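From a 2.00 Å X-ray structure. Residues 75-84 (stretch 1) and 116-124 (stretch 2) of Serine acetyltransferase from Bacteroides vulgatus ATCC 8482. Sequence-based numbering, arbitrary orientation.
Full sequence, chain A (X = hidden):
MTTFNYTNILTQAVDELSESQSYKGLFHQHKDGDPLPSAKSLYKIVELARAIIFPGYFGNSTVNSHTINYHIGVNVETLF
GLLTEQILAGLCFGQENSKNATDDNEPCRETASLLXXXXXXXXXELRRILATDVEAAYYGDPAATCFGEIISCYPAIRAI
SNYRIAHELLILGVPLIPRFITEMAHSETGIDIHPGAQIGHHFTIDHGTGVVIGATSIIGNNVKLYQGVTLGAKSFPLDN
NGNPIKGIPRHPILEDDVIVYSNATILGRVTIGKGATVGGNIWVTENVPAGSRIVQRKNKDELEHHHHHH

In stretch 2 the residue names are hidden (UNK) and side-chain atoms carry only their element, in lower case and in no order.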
# COMPACT_ATOMS: atom_id res chain seq x y z
N ASN A 75 14.06 4.69 -15.69
CA ASN A 75 13.61 5.90 -15.01
C ASN A 75 13.22 7.02 -15.97
O ASN A 75 12.24 7.73 -15.74
CB ASN A 75 14.69 6.36 -14.03
CG ASN A 75 14.82 5.43 -12.83
OD1 ASN A 75 15.75 5.53 -12.04
ND2 ASN A 75 13.86 4.53 -12.70
N VAL A 76 13.98 7.19 -17.05
CA VAL A 76 13.66 8.22 -18.03
C VAL A 76 12.29 7.93 -18.66
O VAL A 76 11.50 8.84 -18.89
CB VAL A 76 14.73 8.30 -19.14
CG1 VAL A 76 14.18 9.05 -20.34
CG2 VAL A 76 15.98 9.03 -18.60
N GLU A 77 12.02 6.66 -18.95
CA GLU A 77 10.74 6.27 -19.55
C GLU A 77 9.57 6.50 -18.60
O GLU A 77 8.52 7.00 -19.00
CB GLU A 77 10.77 4.79 -19.96
CG GLU A 77 9.41 4.25 -20.40
CD GLU A 77 9.42 2.74 -20.65
OE1 GLU A 77 9.96 2.00 -19.81
OE2 GLU A 77 8.88 2.30 -21.69
N THR A 78 9.74 6.12 -17.33
CA THR A 78 8.67 6.31 -16.36
C THR A 78 8.40 7.80 -16.21
O THR A 78 7.24 8.25 -16.19
CB THR A 78 9.06 5.74 -14.98
OG1 THR A 78 9.53 4.39 -15.12
CG2 THR A 78 7.86 5.78 -14.04
N LEU A 79 9.47 8.57 -16.10
CA LEU A 79 9.37 10.02 -15.96
C LEU A 79 8.65 10.62 -17.17
O LEU A 79 7.79 11.49 -17.02
CB LEU A 79 10.76 10.64 -15.84
CG LEU A 79 10.81 12.17 -15.88
CD1 LEU A 79 9.93 12.73 -14.78
CD2 LEU A 79 12.24 12.66 -15.71
N PHE A 80 9.01 10.17 -18.36
CA PHE A 80 8.39 10.67 -19.57
C PHE A 80 6.88 10.49 -19.58
O PHE A 80 6.15 11.41 -19.92
CB PHE A 80 8.98 9.97 -20.79
CG PHE A 80 8.34 10.39 -22.07
CD1 PHE A 80 8.37 11.72 -22.48
CD2 PHE A 80 7.70 9.46 -22.88
CE1 PHE A 80 7.77 12.12 -23.67
CE2 PHE A 80 7.09 9.85 -24.08
CZ PHE A 80 7.13 11.18 -24.47
N GLY A 81 6.43 9.29 -19.23
CA GLY A 81 5.00 9.01 -19.20
C GLY A 81 4.29 9.89 -18.19
O GLY A 81 3.30 10.54 -18.51
N LEU A 82 4.81 9.92 -16.96
CA LEU A 82 4.24 10.72 -15.89
C LEU A 82 4.24 12.21 -16.21
O LEU A 82 3.23 12.89 -16.05
CB LEU A 82 5.02 10.47 -14.59
CG LEU A 82 4.42 9.65 -13.43
CD1 LEU A 82 3.51 8.56 -13.94
CD2 LEU A 82 5.56 9.07 -12.60
N LEU A 83 5.39 12.71 -16.66
CA LEU A 83 5.51 14.13 -16.96
C LEU A 83 4.62 14.58 -18.11
O LEU A 83 4.15 15.72 -18.12
CB LEU A 83 6.97 14.50 -17.27
CG LEU A 83 7.27 15.98 -17.52
CD1 LEU A 83 6.88 16.82 -16.30
CD2 LEU A 83 8.74 16.14 -17.81
N THR A 84 4.39 13.71 -19.08
CA THR A 84 3.52 14.07 -20.21
C THR A 84 2.12 14.38 -19.69
O THR A 84 1.54 15.41 -20.02
CB THR A 84 3.44 12.92 -21.25
OG1 THR A 84 4.73 12.70 -21.84
CG2 THR A 84 2.43 13.26 -22.34
N UNK A 116 7.55 17.38 -22.56
CA UNK A 116 8.11 16.46 -21.57
C UNK A 116 9.45 15.94 -22.05
O UNK A 116 10.40 15.83 -21.27
c UNK A 116 7.15 15.31 -21.32
N UNK A 117 9.55 15.62 -23.34
CA UNK A 117 10.80 15.12 -23.89
C UNK A 117 11.85 16.25 -23.88
O UNK A 117 13.03 16.01 -23.60
c UNK A 117 10.58 14.60 -25.31
N UNK A 118 11.41 17.47 -24.19
CA UNK A 118 12.31 18.63 -24.20
C UNK A 118 12.89 18.81 -22.80
O UNK A 118 14.08 19.08 -22.63
n UNK A 118 13.49 20.04 -29.49
c UNK A 118 12.17 20.04 -29.56
n UNK A 118 11.45 20.03 -28.44
c UNK A 118 10.96 19.91 -26.01
n UNK A 118 11.56 20.04 -30.74
c UNK A 118 12.02 20.02 -27.09
c UNK A 118 11.55 19.90 -24.59
N UNK A 119 12.05 18.66 -21.78
CA UNK A 119 12.53 18.79 -20.42
C UNK A 119 13.60 17.74 -20.13
O UNK A 119 14.66 18.06 -19.58
c UNK A 119 11.40 18.60 -19.40
c UNK A 119 11.89 18.48 -18.00
c UNK A 119 12.86 19.49 -16.02
c UNK A 119 12.02 17.22 -17.40
c UNK A 119 13.00 18.23 -15.43
c UNK A 119 12.57 17.09 -16.12
c UNK A 119 12.31 19.61 -17.30
N UNK A 120 13.31 16.50 -20.48
CA UNK A 120 14.24 15.41 -20.25
C UNK A 120 15.59 15.64 -20.90
O UNK A 120 16.62 15.24 -20.36
c UNK A 120 12.57 13.62 -19.72
c UNK A 120 13.65 14.06 -20.72
c UNK A 120 11.68 12.51 -20.22
c UNK A 120 14.75 13.01 -20.83
N UNK A 121 15.59 16.29 -22.06
CA UNK A 121 16.83 16.57 -22.78
C UNK A 121 17.66 17.60 -22.01
O UNK A 121 18.82 17.83 -22.35
c UNK A 121 16.55 17.11 -24.18
o UNK A 121 16.12 18.46 -24.13
N UNK A 122 17.05 18.20 -21.00
CA UNK A 122 17.73 19.20 -20.18
C UNK A 122 18.35 18.61 -18.91
O UNK A 122 19.08 19.31 -18.20
c UNK A 122 16.72 21.49 -20.77
c UNK A 122 16.20 21.08 -22.13
n UNK A 122 15.61 21.93 -24.42
c UNK A 122 16.18 22.27 -23.08
c UNK A 122 16.77 20.33 -19.79
N UNK A 123 18.05 17.35 -18.62
CA UNK A 123 18.59 16.72 -17.42
C UNK A 123 20.12 16.69 -17.36
O UNK A 123 20.70 16.83 -16.28
c UNK A 123 16.53 15.29 -16.93
c UNK A 123 15.97 13.88 -16.97
c UNK A 123 18.03 15.30 -17.28
c UNK A 123 16.36 15.91 -15.54
N UNK A 124 20.79 16.49 -18.50
CA UNK A 124 22.26 16.48 -18.43
C UNK A 124 22.80 17.83 -17.95
O UNK A 124 23.74 17.89 -17.16
c UNK A 124 21.55 15.28 -20.35
c UNK A 124 20.32 16.00 -19.81
c UNK A 124 22.68 16.16 -19.87

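Position 116 carries a single side-chain carbon, directed toward stretch 1. This CB lies 3.6 Å from Thr 84 OG1, 3.9 Å from Leu 83 CG and 4.0 Å from Phe 80 CD1, so one methyl group meets three residues of the facing helix; it is Ala 116. Its small size accompanies a close backbone approach, with the CA atoms of Ala 116 and Thr 84 5.4 Å apart.

Position 117 again has one carbon, pointing sideways. Its CB is 4.1 Å from Phe 80 CE1, and its backbone N sits 3.9 Å from the same Phe 80 CE1, at the edge of the ring. This is Ala 117.

At position 118 three carbons lead to a nitrogen and then to a carbon bearing two further nitrogens, a guanidinium group. Nothing of stretch 1 is within reach, and the residue, Arg 118, is exposed and touches a crystal neighbour.

Position 119 shows one carbon followed by a six-carbon ring that lies against Leu 79 and Leu 83; this is Phe 119. Phe 119 CD2 is 3.5 Å from Leu 83 CD2, while Leu 79 CD2 approaches the ring edge, 4.5 Å from Phe 119 CE2.

Four carbons at position 120 fork at the first, one arm two carbons long, and touch Val 76, Leu 79 and Phe 80; this is Ile 120. Ile 120 CD1 packs 3.8 Å from Phe 80 CB, Ile 120 CG1 4.1 Å from Leu 79 CD2, and Ile 120 CG2 4.0 Å from Val 76 CG1.

Position 121 has one carbon and one oxygen and does not reach stretch 1. It is Ser 121, whose OG donates a hydrogen bond to Arg 118 O (2.6 Å).

At position 122 four carbons in a row end in nitrogen, clear of stretch 1: Lys 122. It lies within the type I turn that runs from Ile 120 to position 123.

The four carbons at position 123 fork at the second and touch Leu 79; this is Leu 123, its CD1 4.1 Å from Leu 79 CD2.

At position 124 three carbons close a ring onto the backbone N and make no contact with stretch 1; this is Pro 124.

The contact is entirely without hydrogen bonds across the stretches and buries 398 Å². The helices run at 137° to one another, their axes approaching to 9.6 Å, and cohesion comes from apolar packing. Ala 116 and Ile 120, one helical turn apart, have the largest covered areas, and Phe 80 touches both. Thr 84 OG1 satisfies its polarity within its own helix by donating to Phe 80 O (2.7 Å).

Stretch 2, residues 116-124: AARFISKLP
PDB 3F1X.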